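Local coordinates for protein putative methyltransferase (Emericella variicolor, PDB 7DMB) that probably transfers methyl groups from S-adenosylmethionine as a trans-acting enzyme of calbistrin biosynthesis, and is bound here to the by-product S-adenosyl-L-homocysteine, at residues T52-S57 and D367-F372; E60-M65 and P141-P146; W66-I71 and K125-M130; G360-G365 and N377-V382. All coordinates share one frame; numbering follows the deposited sequence.

Overall arrangement
Along the chain from the N terminus, residues 52-57 open contact 1, and helix 56-79 then supplies the first halves of contacts 2 and 3 in turn. Contact 3 closes first, when helix 120-134 packs back on that helix; contact 2 closes next, on helix 140-157, and so encloses contact 3. The two touch, with Met130 lying against Met61 and Met65. Both fall within the long loop that contact 1 completes at residues 367-372, between the last two strands of the methyltransferase sheet. Contact 4 pairs those strands. It opens before contact 1 closes and ends after it, so these two cross, tying the helical N-terminal part to the hairpin 358-382.

Contact 1 of 4, residues T52-S57 and D367-F372; sequences TRESQS and DSEPPF
Ser55 OG lies 3.7 Å from Ser368 OG, a separation bridged by water rather than by a direct bond. Beside them the side chain of Gln56, bent at chi2, crosses Phe372 at about a right angle and sets its CD 4.1 Å from Phe372 CB; amide and ring planes are 42° apart. One water lies 2.8 Å from Ser55 OG and also meets Arg53 O, Asp367 O and, weakly, Ser368 OG; more acceptors lie near it than it has protons, so not all of these bonds can be donated at once. A second water accepts from Ser55 N at 3.0 Å and lies 2.7 Å from Ser368 OG, with a weak bond to Glu369 OE1. Serine suits both places, because a short hydroxyl can bind the waters that lie between the two backbones. The contact joins the start of helix 56-79, where Ser55 stands at the N-cap position although its hydroxyl makes no capping bond, to the loop linking the final two strands of the methyltransferase sheet. One turn further along, Gln59 NE2 binds both Ser55 OG and Phe372 O, a direct tie between the two sides. Gln56 N donates to Glu54 OE2 over 3.1 Å, from above the carboxylate plane. Glu54 OE1 and Glu369 OE2 are 4.9 Å apart at the exposed margin, and their like charges may disfavour a closer approach. In the loop, Asp367 fixes the path of the chain by accepting from Tyr374 N and Asn375 N through its two carboxylate oxygens, while a cis peptide before Pro371 turns the chain ahead of Phe372.

Contact 2 of 4, residues E60-M65 and P141-P146; sequences EMIARM and PVIEGP
Segments 60-65 and 141-146 are helical and run almost parallel, 8° apart, with axes 9.4 Å from each other and Ile62 abreast of Ile143. Ile62 extends its CG1-CD1 branch to Val142, CD1 reaching CG2 at 3.6 Å; beta-branched side chains have few rotamers on a helix and so offer a well-defined surface. Ile143 reaches back the other way: its CD1 lies 3.8 Å from Met65 CB and 4.3 Å from Met61 SD. The chain of Met65 leaves anti to the backbone N and bends at chi2 (74°), which lays SD 3.9 Å from Ile143 CG2 and CE near the carbonyl oxygen of that isoleucine. Its CG rests on Pro146 CG at 4.0 Å, crossing at about a right angle. Proline has no amide hydrogen to give to the previous turn, and helix 140-157 is kinked here. The contact lies in the N-terminal helical part, away from the S-adenosyl-L-homocysteine site, where Trp179 covers both Ile62 and Val142 and Tyr319 lies against Ile62 and Pro146. Every side-chain meeting across this buried seam is apolar, so shape and exclusion of water hold the helices together, the pliable thioether of Met65 moulding itself to the stiffer isoleucine and proline.

Contact 3 of 4, residues W66-I71 and K125-M130; sequences WVLCAI and KAMNEM
The backbone bond from Ala70 N to Trp66 O, 2.9 Å long, is one of the helical i to i+4 links that hold Leu68 and Cys69 in place against Met127; bonds of the same kind in segment 125-130, such as Glu129 N to Lys125 O, do the same for the facing side. The two segments run roughly antiparallel, with a signed crossing angle of -145° and axes 10.0 Å apart, within the N-terminal helical part and away from the S-adenosyl-L-homocysteine site. Leu68 is directed toward the partner helix. Its CB lies 3.8 Å from Met127 CG, while CD1 extends to Met130 SD at 3.9 Å and also meets the methyl of Ala126, whose small size leaves room for the leucine branch. Met127 is extended as far as its sulfur and then bends at chi3 (80°), a turn that brings CE to Cys69, 3.7 Å from SG. Cysteine fits here as a compact, polarisable group that a methionine methyl can cover. Helix 140-157 backs this corner, with Tyr150 touching both Cys69 and Met127, and Met130 continues the apolar seam onto Met61 and Met65. On the exposed side of helix 120-134, Lys125 NZ and Glu129 OE2 form a long salt bridge of 3.6 Å, one turn apart, as suits charged residues facing solvent. The two helices therefore meet through hydrocarbon and sulfur alone, and their mutual position depends on dispersion and on shielding from water, with the flexible methionines taking up the irregularities between them.

Contact 4 of 4, residues G360-G365 and N377-V382; sequences GLHAVG and NMLARV
Strands 361-365 and 377-382 pair antiparallel, their axes 4.5 Å apart, in a ladder interrupted by a classic beta bulge at which His362 and Ala363 both face Leu379. Leu379 O takes both amides, His362 N at 2.6 Å in its carbonyl plane and Ala363 N at 3.2 Å; Leu379 N returns a nearly straight bond (176°) to Ala363 O. Gly365 O is likewise doubly gripped: Asn377 N binds it, and Asn377 ND2 reaches it at 3.1 Å from the opposite face of the carbonyl plane. Asparagine suits this spot: its short amide folds back on the paired strand while OD1 takes Gln311 NE2. Val364 and Met378 share a face and lie side by side, CG1 to CG 3.9 Å; the end of Leu361 reaches Met378, CD2 to CB 3.5 Å. Gly360, with positive phi, turns the corner, and a water bridges its O to Arg381 N. His362 NE2 is hydrogen-bonded to Asp33 N, and its ring meets Phe307 edge-to-face. Strand 375-382, inserted antiparallel between 306-313 and 358-366, gives the 3-2-1-4-5-7-6 order of class I S-adenosylmethionine-dependent methyltransferases; helix 346-355 covers Leu361 and Met378, and strand 31-32 packs on Ala363 and Leu379.

Contact 1 of 4, residues T52-S57 and D367-F372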
loop_
_atom_site.group_PDB
_atom_site.type_symbol
_atom_site.label_atom_id
_atom_site.label_comp_id
_atom_site.label_asym_id
_atom_site.label_seq_id
_atom_site.Cartn_x
_atom_site.Cartn_y
_atom_site.Cartn_z
ATOM N N THR A 52 1.502 14.443 4.372
ATOM C CA THR A 52 2.358 15.446 3.760
ATOM C C THR A 52 1.581 16.668 3.281
ATOM O O THR A 52 2.170 17.747 3.154
ATOM C CB THR A 52 3.154 14.838 2.597
ATOM O OG1 THR A 52 2.286 14.519 1.508
ATOM C CG2 THR A 52 3.866 13.575 3.042
ATOM N N ARG A 53 0.275 16.538 3.044
ATOM C CA ARG A 53 -0.509 17.628 2.470
ATOM C C ARG A 53 -1.993 17.296 2.599
ATOM O O ARG A 53 -2.376 16.162 2.917
ATOM C CB ARG A 53 -0.132 17.864 1.003
ATOM C CG ARG A 53 -0.427 16.643 0.148
ATOM C CD ARG A 53 -0.218 16.851 -1.335
ATOM N NE ARG A 53 -0.501 15.606 -2.044
ATOM C CZ ARG A 53 0.369 14.604 -2.133
ATOM N NH1 ARG A 53 1.571 14.721 -1.560
ATOM N NH2 ARG A 53 0.039 13.496 -2.789
ATOM N N GLU A 54 -2.824 18.319 2.375
ATOM C CA GLU A 54 -4.253 18.109 2.178
ATOM C C GLU A 54 -4.459 17.449 0.825
ATOM O O GLU A 54 -3.854 17.853 -0.167
ATOM C CB GLU A 54 -5.010 19.437 2.249
ATOM C CG GLU A 54 -6.432 19.326 2.767
ATOM C CD GLU A 54 -7.453 19.069 1.655
ATOM O OE1 GLU A 54 -8.661 18.957 1.964
ATOM O OE2 GLU A 54 -7.053 18.979 0.470
ATOM N N SER A 55 -5.288 16.417 0.776
ATOM C CA SER A 55 -5.337 15.593 -0.424
ATOM C C SER A 55 -6.751 15.348 -0.939
ATOM O O SER A 55 -6.929 14.510 -1.827
ATOM C CB SER A 55 -4.640 14.258 -0.160
ATOM O OG SER A 55 -5.380 13.481 0.754
ATOM N N GLN A 56 -7.750 16.062 -0.420
ATOM C CA GLN A 56 -9.129 15.819 -0.824
ATOM C C GLN A 56 -9.358 16.098 -2.306
ATOM O O GLN A 56 -10.158 15.407 -2.941
ATOM C CB GLN A 56 -10.073 16.652 0.040
ATOM C CG GLN A 56 -10.038 16.237 1.525
ATOM C CD GLN A 56 -10.392 14.766 1.749
ATOM O OE1 GLN A 56 -9.635 14.021 2.385
ATOM N NE2 GLN A 56 -11.549 14.346 1.236
ATOM N N SER A 57 -8.671 17.087 -2.876
ATOM C CA SER A 57 -8.849 17.384 -4.294
ATOM C C SER A 57 -8.383 16.225 -5.168
ATOM O O SER A 57 -9.122 15.763 -6.045
ATOM C CB SER A 57 -8.102 18.663 -4.671
ATOM O OG SER A 57 -8.863 19.800 -4.332
ATOM N N ASP A 367 -2.479 9.044 6.719
ATOM C CA ASP A 367 -1.952 9.886 5.654
ATOM C C ASP A 367 -2.914 11.010 5.249
ATOM O O ASP A 367 -2.671 11.692 4.245
ATOM C CB ASP A 367 -1.581 9.015 4.451
ATOM C CG ASP A 367 -2.792 8.450 3.709
ATOM O OD1 ASP A 367 -3.972 8.685 4.105
ATOM O OD2 ASP A 367 -2.539 7.749 2.698
ATOM N N SER A 368 -3.992 11.196 6.004
ATOM C CA SER A 368 -5.002 12.229 5.804
ATOM C C SER A 368 -5.871 12.271 7.050
ATOM O O SER A 368 -5.967 11.285 7.779
ATOM C CB SER A 368 -5.876 11.954 4.576
ATOM O OG SER A 368 -6.632 13.107 4.258
ATOM N N GLU A 369 -6.515 13.413 7.275
ATOM C CA GLU A 369 -7.511 13.491 8.343
ATOM C C GLU A 369 -8.686 12.574 8.009
ATOM O O GLU A 369 -9.172 12.587 6.869
ATOM C CB GLU A 369 -8.018 14.921 8.543
ATOM C CG GLU A 369 -6.971 16.011 8.420
ATOM C CD GLU A 369 -6.794 16.479 6.981
ATOM O OE1 GLU A 369 -5.787 16.089 6.334
ATOM O OE2 GLU A 369 -7.676 17.221 6.489
ATOM N N PRO A 370 -9.163 11.776 8.959
ATOM C CA PRO A 370 -10.271 10.865 8.687
ATOM C C PRO A 370 -11.509 11.638 8.268
ATOM O O PRO A 370 -11.644 12.824 8.594
ATOM C CB PRO A 370 -10.483 10.155 10.035
ATOM C CG PRO A 370 -9.276 10.462 10.849
ATOM C CD PRO A 370 -8.790 11.779 10.383
ATOM N N PRO A 371 -12.449 11.001 7.556
ATOM C CA PRO A 371 -12.408 9.579 7.221
ATOM C C PRO A 371 -11.749 9.256 5.882
ATOM O O PRO A 371 -11.609 8.071 5.587
ATOM C CB PRO A 371 -13.890 9.214 7.176
ATOM C CG PRO A 371 -14.511 10.439 6.585
ATOM C CD PRO A 371 -13.703 11.623 7.089
ATOM N N PHE A 372 -11.364 10.256 5.084
ATOM C CA PHE A 372 -10.920 9.999 3.711
ATOM C C PHE A 372 -9.394 9.982 3.674
ATOM O O PHE A 372 -8.728 10.905 3.204
ATOM C CB PHE A 372 -11.535 11.008 2.741
ATOM C CG PHE A 372 -13.006 10.760 2.485
ATOM C CD1 PHE A 372 -13.956 11.719 2.785
ATOM C CD2 PHE A 372 -13.434 9.542 1.973
ATOM C CE1 PHE A 372 -15.313 11.482 2.553
ATOM C CE2 PHE A 372 -14.793 9.291 1.740
ATOM C CZ PHE A 372 -15.728 10.262 2.032
HETATM O O HOH W 1 -3.803 13.754 2.998
HETATM O O HOH W 2 -6.808 15.581 3.229
#

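Contact 2 of 4, residues E60-M65 and P141-P146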
loop_
_atom_site.group_PDB
_atom_site.type_symbol
_atom_site.label_atom_id
_atom_site.label_comp_id
_atom_site.label_asym_id
_atom_site.label_seq_id
_atom_site.Cartn_x
_atom_site.Cartn_y
_atom_site.Cartn_z
ATOM N N GLU A 60 -10.622 13.153 -4.843
ATOM C CA GLU A 60 -11.875 13.287 -5.583
ATOM C C GLU A 60 -11.649 13.259 -7.085
ATOM O O GLU A 60 -12.525 12.805 -7.829
ATOM C CB GLU A 60 -12.593 14.574 -5.186
ATOM C CG GLU A 60 -13.139 14.533 -3.773
ATOM C CD GLU A 60 -13.275 15.901 -3.153
ATOM O OE1 GLU A 60 -13.219 16.903 -3.897
ATOM O OE2 GLU A 60 -13.434 15.969 -1.914
ATOM N N MET A 61 -10.491 13.741 -7.548
ATOM C CA MET A 61 -10.137 13.553 -8.950
ATOM C C MET A 61 -9.996 12.070 -9.271
ATOM O O MET A 61 -10.478 11.602 -10.310
ATOM C CB MET A 61 -8.840 14.296 -9.259
ATOM C CG MET A 61 -8.547 14.457 -10.733
ATOM S SD MET A 61 -6.802 14.770 -11.040
ATOM C CE MET A 61 -6.615 16.326 -10.175
ATOM N N ILE A 62 -9.339 11.320 -8.373
ATOM C CA ILE A 62 -9.163 9.878 -8.541
ATOM C C ILE A 62 -10.515 9.178 -8.539
ATOM O O ILE A 62 -10.825 8.371 -9.422
ATOM C CB ILE A 62 -8.249 9.323 -7.430
ATOM C CG1 ILE A 62 -6.792 9.689 -7.695
ATOM C CG2 ILE A 62 -8.407 7.805 -7.277
ATOM C CD1 ILE A 62 -5.901 9.413 -6.530
ATOM N N ALA A 63 -11.330 9.462 -7.526
ATOM C CA ALA A 63 -12.615 8.796 -7.420
ATOM C C ALA A 63 -13.441 9.047 -8.670
ATOM O O ALA A 63 -14.012 8.117 -9.253
ATOM C CB ALA A 63 -13.345 9.285 -6.169
ATOM N N ARG A 64 -13.487 10.313 -9.104
ATOM C CA ARG A 64 -14.192 10.692 -10.321
ATOM C C ARG A 64 -13.743 9.851 -11.505
ATOM O O ARG A 64 -14.573 9.391 -12.304
ATOM C CB ARG A 64 -13.957 12.177 -10.609
ATOM C CG ARG A 64 -14.570 12.661 -11.913
ATOM C CD ARG A 64 -14.190 14.111 -12.195
ATOM N NE ARG A 64 -14.777 14.599 -13.436
ATOM C CZ ARG A 64 -16.027 15.038 -13.552
ATOM N NH1 ARG A 64 -16.839 15.050 -12.502
ATOM N NH2 ARG A 64 -16.470 15.466 -14.728
ATOM N N MET A 65 -12.433 9.615 -11.612
ATOM C CA MET A 65 -11.898 8.914 -12.770
ATOM C C MET A 65 -12.256 7.438 -12.743
ATOM O O MET A 65 -12.709 6.888 -13.755
ATOM C CB MET A 65 -10.386 9.064 -12.845
ATOM C CG MET A 65 -9.818 8.301 -14.023
ATOM S SD MET A 65 -10.186 9.163 -15.570
ATOM C CE MET A 65 -9.521 8.052 -16.797
ATOM N N PRO A 141 -0.072 8.302 -12.721
ATOM C CA PRO A 141 -0.380 6.873 -12.568
ATOM C C PRO A 141 -1.738 6.590 -11.959
ATOM O O PRO A 141 -2.339 5.558 -12.287
ATOM C CB PRO A 141 0.738 6.365 -11.643
ATOM C CG PRO A 141 1.125 7.572 -10.847
ATOM C CD PRO A 141 1.032 8.715 -11.831
ATOM N N VAL A 142 -2.220 7.432 -11.044
ATOM C CA VAL A 142 -3.508 7.131 -10.429
ATOM C C VAL A 142 -4.686 7.465 -11.339
ATOM O O VAL A 142 -5.801 7.026 -11.055
ATOM C CB VAL A 142 -3.644 7.841 -9.066
ATOM C CG1 VAL A 142 -2.621 7.284 -8.099
ATOM C CG2 VAL A 142 -3.471 9.345 -9.197
ATOM N N ILE A 143 -4.476 8.211 -12.422
ATOM C CA ILE A 143 -5.520 8.462 -13.411
ATOM C C ILE A 143 -5.402 7.513 -14.594
ATOM O O ILE A 143 -6.409 6.997 -15.090
ATOM C CB ILE A 143 -5.463 9.932 -13.871
ATOM C CG1 ILE A 143 -5.736 10.862 -12.687
ATOM C CG2 ILE A 143 -6.456 10.197 -15.021
ATOM C CD1 ILE A 143 -7.034 10.569 -11.969
ATOM N N GLU A 144 -4.165 7.271 -15.033
ATOM C CA GLU A 144 -3.901 6.385 -16.158
ATOM C C GLU A 144 -4.180 4.943 -15.809
ATOM O O GLU A 144 -4.575 4.163 -16.685
ATOM C CB GLU A 144 -2.435 6.524 -16.611
ATOM C CG GLU A 144 -2.132 5.835 -17.920
ATOM C CD GLU A 144 -2.731 6.577 -19.105
ATOM O OE1 GLU A 144 -3.359 7.636 -18.896
ATOM O OE2 GLU A 144 -2.558 6.112 -20.243
ATOM N N GLY A 145 -3.949 4.567 -14.549
ATOM C CA GLY A 145 -4.159 3.215 -14.085
ATOM C C GLY A 145 -5.578 2.741 -14.324
ATOM O O GLY A 145 -5.819 1.744 -15.011
ATOM N N PRO A 146 -6.552 3.439 -13.746
ATOM C CA PRO A 146 -7.953 3.031 -13.983
ATOM C C PRO A 146 -8.341 3.051 -15.460
ATOM O O PRO A 146 -9.054 2.149 -15.922
ATOM C CB PRO A 146 -8.769 4.035 -13.145
ATOM C CG PRO A 146 -7.800 5.122 -12.759
ATOM C CD PRO A 146 -6.430 4.521 -12.755
#

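Contact 3 of 4, residues W66-I71 and K125-M130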
loop_
_atom_site.group_PDB
_atom_site.type_symbol
_atom_site.label_atom_id
_atom_site.label_comp_id
_atom_site.label_asym_id
_atom_site.label_seq_id
_atom_site.Cartn_x
_atom_site.Cartn_y
_atom_site.Cartn_z
ATOM N N TRP A 66 -12.013 6.760 -11.608
ATOM C CA TRP A 66 -12.300 5.331 -11.599
ATOM C C TRP A 66 -13.796 5.080 -11.650
ATOM O O TRP A 66 -14.216 4.048 -12.173
ATOM C CB TRP A 66 -11.627 4.616 -10.412
ATOM C CG TRP A 66 -12.357 4.619 -9.079
ATOM C CD1 TRP A 66 -12.027 5.360 -7.969
ATOM C CD2 TRP A 66 -13.489 3.819 -8.699
ATOM N NE1 TRP A 66 -12.892 5.085 -6.940
ATOM C CE2 TRP A 66 -13.802 4.145 -7.361
ATOM C CE3 TRP A 66 -14.277 2.867 -9.361
ATOM C CZ2 TRP A 66 -14.867 3.557 -6.676
ATOM C CZ3 TRP A 66 -15.347 2.284 -8.669
ATOM C CH2 TRP A 66 -15.626 2.633 -7.347
ATOM N N VAL A 67 -14.616 6.018 -11.165
ATOM C CA VAL A 67 -16.064 5.870 -11.332
ATOM C C VAL A 67 -16.444 5.964 -12.811
ATOM O O VAL A 67 -17.291 5.208 -13.303
ATOM C CB VAL A 67 -16.824 6.917 -10.490
ATOM C CG1 VAL A 67 -18.299 7.007 -10.943
ATOM C CG2 VAL A 67 -16.739 6.586 -8.993
ATOM N N LEU A 68 -15.837 6.903 -13.537
ATOM C CA LEU A 68 -16.097 7.021 -14.970
ATOM C C LEU A 68 -15.697 5.750 -15.718
ATOM O O LEU A 68 -16.477 5.220 -16.522
ATOM C CB LEU A 68 -15.357 8.235 -15.532
ATOM C CG LEU A 68 -15.955 9.620 -15.280
ATOM C CD1 LEU A 68 -14.856 10.702 -15.429
ATOM C CD2 LEU A 68 -17.099 9.887 -16.259
ATOM N N CYS A 69 -14.469 5.262 -15.496
ATOM C CA CYS A 69 -14.068 3.990 -16.102
ATOM C C CYS A 69 -15.008 2.851 -15.716
ATOM O O CYS A 69 -15.320 2.000 -16.557
ATOM C CB CYS A 69 -12.632 3.603 -15.713
ATOM S SG CYS A 69 -11.368 4.934 -15.845
ATOM N N ALA A 70 -15.411 2.782 -14.437
ATOM C CA ALA A 70 -16.253 1.679 -13.987
ATOM C C ALA A 70 -17.603 1.701 -14.697
ATOM O O ALA A 70 -18.109 0.653 -15.106
ATOM C CB ALA A 70 -16.440 1.727 -12.469
ATOM N N ILE A 71 -18.190 2.890 -14.862
ATOM C CA ILE A 71 -19.417 3.038 -15.652
ATOM C C ILE A 71 -19.184 2.567 -17.081
ATOM O O ILE A 71 -19.983 1.814 -17.650
ATOM C CB ILE A 71 -19.892 4.501 -15.630
ATOM C CG1 ILE A 71 -20.282 4.941 -14.210
ATOM C CG2 ILE A 71 -21.051 4.705 -16.634
ATOM C CD1 ILE A 71 -20.382 6.480 -14.043
ATOM N N LYS A 125 -14.833 11.285 -23.496
ATOM C CA LYS A 125 -14.231 12.616 -23.585
ATOM C C LYS A 125 -13.783 13.115 -22.218
ATOM O O LYS A 125 -12.697 13.691 -22.079
ATOM C CB LYS A 125 -15.218 13.603 -24.210
ATOM C CG LYS A 125 -14.663 15.038 -24.386
ATOM C CD LYS A 125 -15.797 16.076 -24.316
ATOM C CE LYS A 125 -15.325 17.460 -24.714
ATOM N NZ LYS A 125 -14.563 17.408 -25.991
ATOM N N ALA A 126 -14.612 12.905 -21.196
ATOM C CA ALA A 126 -14.236 13.274 -19.836
ATOM C C ALA A 126 -13.035 12.467 -19.344
ATOM O O ALA A 126 -12.112 13.025 -18.746
ATOM C CB ALA A 126 -15.438 13.096 -18.904
ATOM N N MET A 127 -13.022 11.151 -19.594
ATOM C CA MET A 127 -11.882 10.345 -19.179
ATOM C C MET A 127 -10.590 10.841 -19.826
ATOM O O MET A 127 -9.553 10.951 -19.162
ATOM C CB MET A 127 -12.126 8.866 -19.507
ATOM C CG MET A 127 -13.113 8.136 -18.564
ATOM S SD MET A 127 -13.919 6.712 -19.363
ATOM C CE MET A 127 -12.629 5.496 -19.224
ATOM N N ASN A 128 -10.642 11.207 -21.107
ATOM C CA ASN A 128 -9.410 11.624 -21.769
ATOM C C ASN A 128 -8.972 13.019 -21.345
ATOM O O ASN A 128 -7.764 13.304 -21.318
ATOM C CB ASN A 128 -9.580 11.517 -23.280
ATOM C CG ASN A 128 -9.565 10.071 -23.741
ATOM O OD1 ASN A 128 -8.811 9.259 -23.206
ATOM N ND2 ASN A 128 -10.409 9.736 -24.707
ATOM N N GLU A 129 -9.929 13.883 -20.997
ATOM C CA GLU A 129 -9.600 15.169 -20.397
ATOM C C GLU A 129 -8.899 15.000 -19.050
ATOM O O GLU A 129 -8.043 15.816 -18.689
ATOM C CB GLU A 129 -10.873 16.001 -20.217
ATOM C CG GLU A 129 -11.119 17.055 -21.284
ATOM C CD GLU A 129 -12.604 17.252 -21.601
ATOM O OE1 GLU A 129 -13.458 17.060 -20.694
ATOM O OE2 GLU A 129 -12.911 17.592 -22.765
ATOM N N MET A 130 -9.263 13.973 -18.278
ATOM C CA MET A 130 -8.630 13.793 -16.977
ATOM C C MET A 130 -7.205 13.263 -17.129
ATOM O O MET A 130 -6.289 13.716 -16.427
ATOM C CB MET A 130 -9.487 12.878 -16.113
ATOM C CG MET A 130 -10.852 13.492 -15.793
ATOM S SD MET A 130 -11.636 12.713 -14.372
ATOM C CE MET A 130 -10.249 12.697 -13.251
#

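Contact 4 of 4, residues G360-G365 and N377-V382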
loop_
_atom_site.group_PDB
_atom_site.type_symbol
_atom_site.label_atom_id
_atom_site.label_comp_id
_atom_site.label_asym_id
_atom_site.label_seq_id
_atom_site.Cartn_x
_atom_site.Cartn_y
_atom_site.Cartn_z
ATOM N N GLY A 360 0.299 -5.124 20.693
ATOM C CA GLY A 360 -0.652 -4.366 19.917
ATOM C C GLY A 360 0.046 -3.249 19.159
ATOM O O GLY A 360 1.272 -3.247 18.941
ATOM N N LEU A 361 -0.763 -2.274 18.760
ATOM C CA LEU A 361 -0.218 -1.076 18.144
ATOM C C LEU A 361 0.548 -0.249 19.172
ATOM O O LEU A 361 0.244 -0.255 20.365
ATOM C CB LEU A 361 -1.343 -0.235 17.517
ATOM C CG LEU A 361 -1.972 -0.703 16.202
ATOM C CD1 LEU A 361 -3.203 0.134 15.877
ATOM C CD2 LEU A 361 -0.959 -0.634 15.053
ATOM N N HIS A 362 1.566 0.464 18.694
ATOM C CA HIS A 362 2.313 1.416 19.504
ATOM C C HIS A 362 1.909 2.843 19.159
ATOM O O HIS A 362 1.488 3.604 20.030
ATOM C CB HIS A 362 3.822 1.188 19.295
ATOM C CG HIS A 362 4.703 2.012 20.175
ATOM N ND1 HIS A 362 5.043 1.626 21.456
ATOM C CD2 HIS A 362 5.354 3.174 19.945
ATOM C CE1 HIS A 362 5.856 2.528 21.982
ATOM N NE2 HIS A 362 6.054 3.481 21.089
ATOM N N ALA A 363 2.012 3.211 17.884
ATOM C CA ALA A 363 1.610 4.520 17.394
ATOM C C ALA A 363 0.975 4.355 16.019
ATOM O O ALA A 363 1.284 3.407 15.289
ATOM C CB ALA A 363 2.799 5.486 17.315
ATOM N N VAL A 364 0.050 5.254 15.680
ATOM C CA VAL A 364 -0.583 5.253 14.360
ATOM C C VAL A 364 -0.743 6.690 13.893
ATOM O O VAL A 364 -1.211 7.550 14.646
ATOM C CB VAL A 364 -1.952 4.546 14.323
ATOM C CG1 VAL A 364 -2.388 4.377 12.881
ATOM C CG2 VAL A 364 -1.890 3.212 14.967
ATOM N N GLY A 365 -0.355 6.944 12.649
ATOM C CA GLY A 365 -0.658 8.194 11.984
ATOM C C GLY A 365 -1.250 7.948 10.608
ATOM O O GLY A 365 -0.719 7.150 9.826
ATOM N N ASN A 377 -0.247 4.419 8.909
ATOM C CA ASN A 377 1.173 4.203 9.222
ATOM C C ASN A 377 1.257 3.720 10.664
ATOM O O ASN A 377 1.106 4.515 11.596
ATOM C CB ASN A 377 1.997 5.481 9.035
ATOM C CG ASN A 377 1.989 5.992 7.589
ATOM O OD1 ASN A 377 2.691 5.462 6.716
ATOM N ND2 ASN A 377 1.175 7.019 7.331
ATOM N N MET A 378 1.505 2.420 10.846
ATOM C CA MET A 378 1.410 1.767 12.150
ATOM C C MET A 378 2.787 1.328 12.640
ATOM O O MET A 378 3.550 0.698 11.895
ATOM C CB MET A 378 0.482 0.556 12.081
ATOM C CG MET A 378 -0.959 0.897 11.763
ATOM S SD MET A 378 -1.946 -0.547 11.336
ATOM C CE MET A 378 -1.527 -0.756 9.610
ATOM N N LEU A 379 3.090 1.634 13.895
ATOM C CA LEU A 379 4.300 1.147 14.550
ATOM C C LEU A 379 3.893 0.201 15.675
ATOM O O LEU A 379 3.000 0.513 16.467
ATOM C CB LEU A 379 5.145 2.312 15.079
ATOM C CG LEU A 379 6.565 1.993 15.561
ATOM C CD1 LEU A 379 7.422 1.353 14.462
ATOM C CD2 LEU A 379 7.247 3.257 16.087
ATOM N N ALA A 380 4.500 -0.973 15.710
ATOM C CA ALA A 380 4.186 -1.969 16.720
ATOM C C ALA A 380 5.491 -2.506 17.277
ATOM O O ALA A 380 6.462 -2.671 16.531
ATOM C CB ALA A 380 3.353 -3.109 16.144
ATOM N N ARG A 381 5.503 -2.762 18.583
ATOM C CA ARG A 381 6.673 -3.226 19.315
ATOM C C ARG A 381 6.519 -4.695 19.684
ATOM O O ARG A 381 5.420 -5.165 19.995
ATOM C CB ARG A 381 6.885 -2.406 20.597
ATOM C CG ARG A 381 8.232 -2.593 21.251
ATOM C CD ARG A 381 8.433 -1.658 22.444
ATOM N NE ARG A 381 9.771 -1.067 22.370
ATOM C CZ ARG A 381 10.733 -1.229 23.271
ATOM N NH1 ARG A 381 10.540 -1.960 24.371
ATOM N NH2 ARG A 381 11.896 -0.651 23.057
ATOM N N VAL A 382 7.640 -5.420 19.659
ATOM C CA VAL A 382 7.626 -6.800 20.121
ATOM C C VAL A 382 7.221 -6.834 21.590
ATOM O O VAL A 382 7.635 -5.981 22.388
ATOM C CB VAL A 382 9.005 -7.449 19.907
ATOM C CG1 VAL A 382 9.037 -8.845 20.525
ATOM C CG2 VAL A 382 9.356 -7.484 18.412
HETATM O O HOH W 3 3.440 -2.178 20.165
#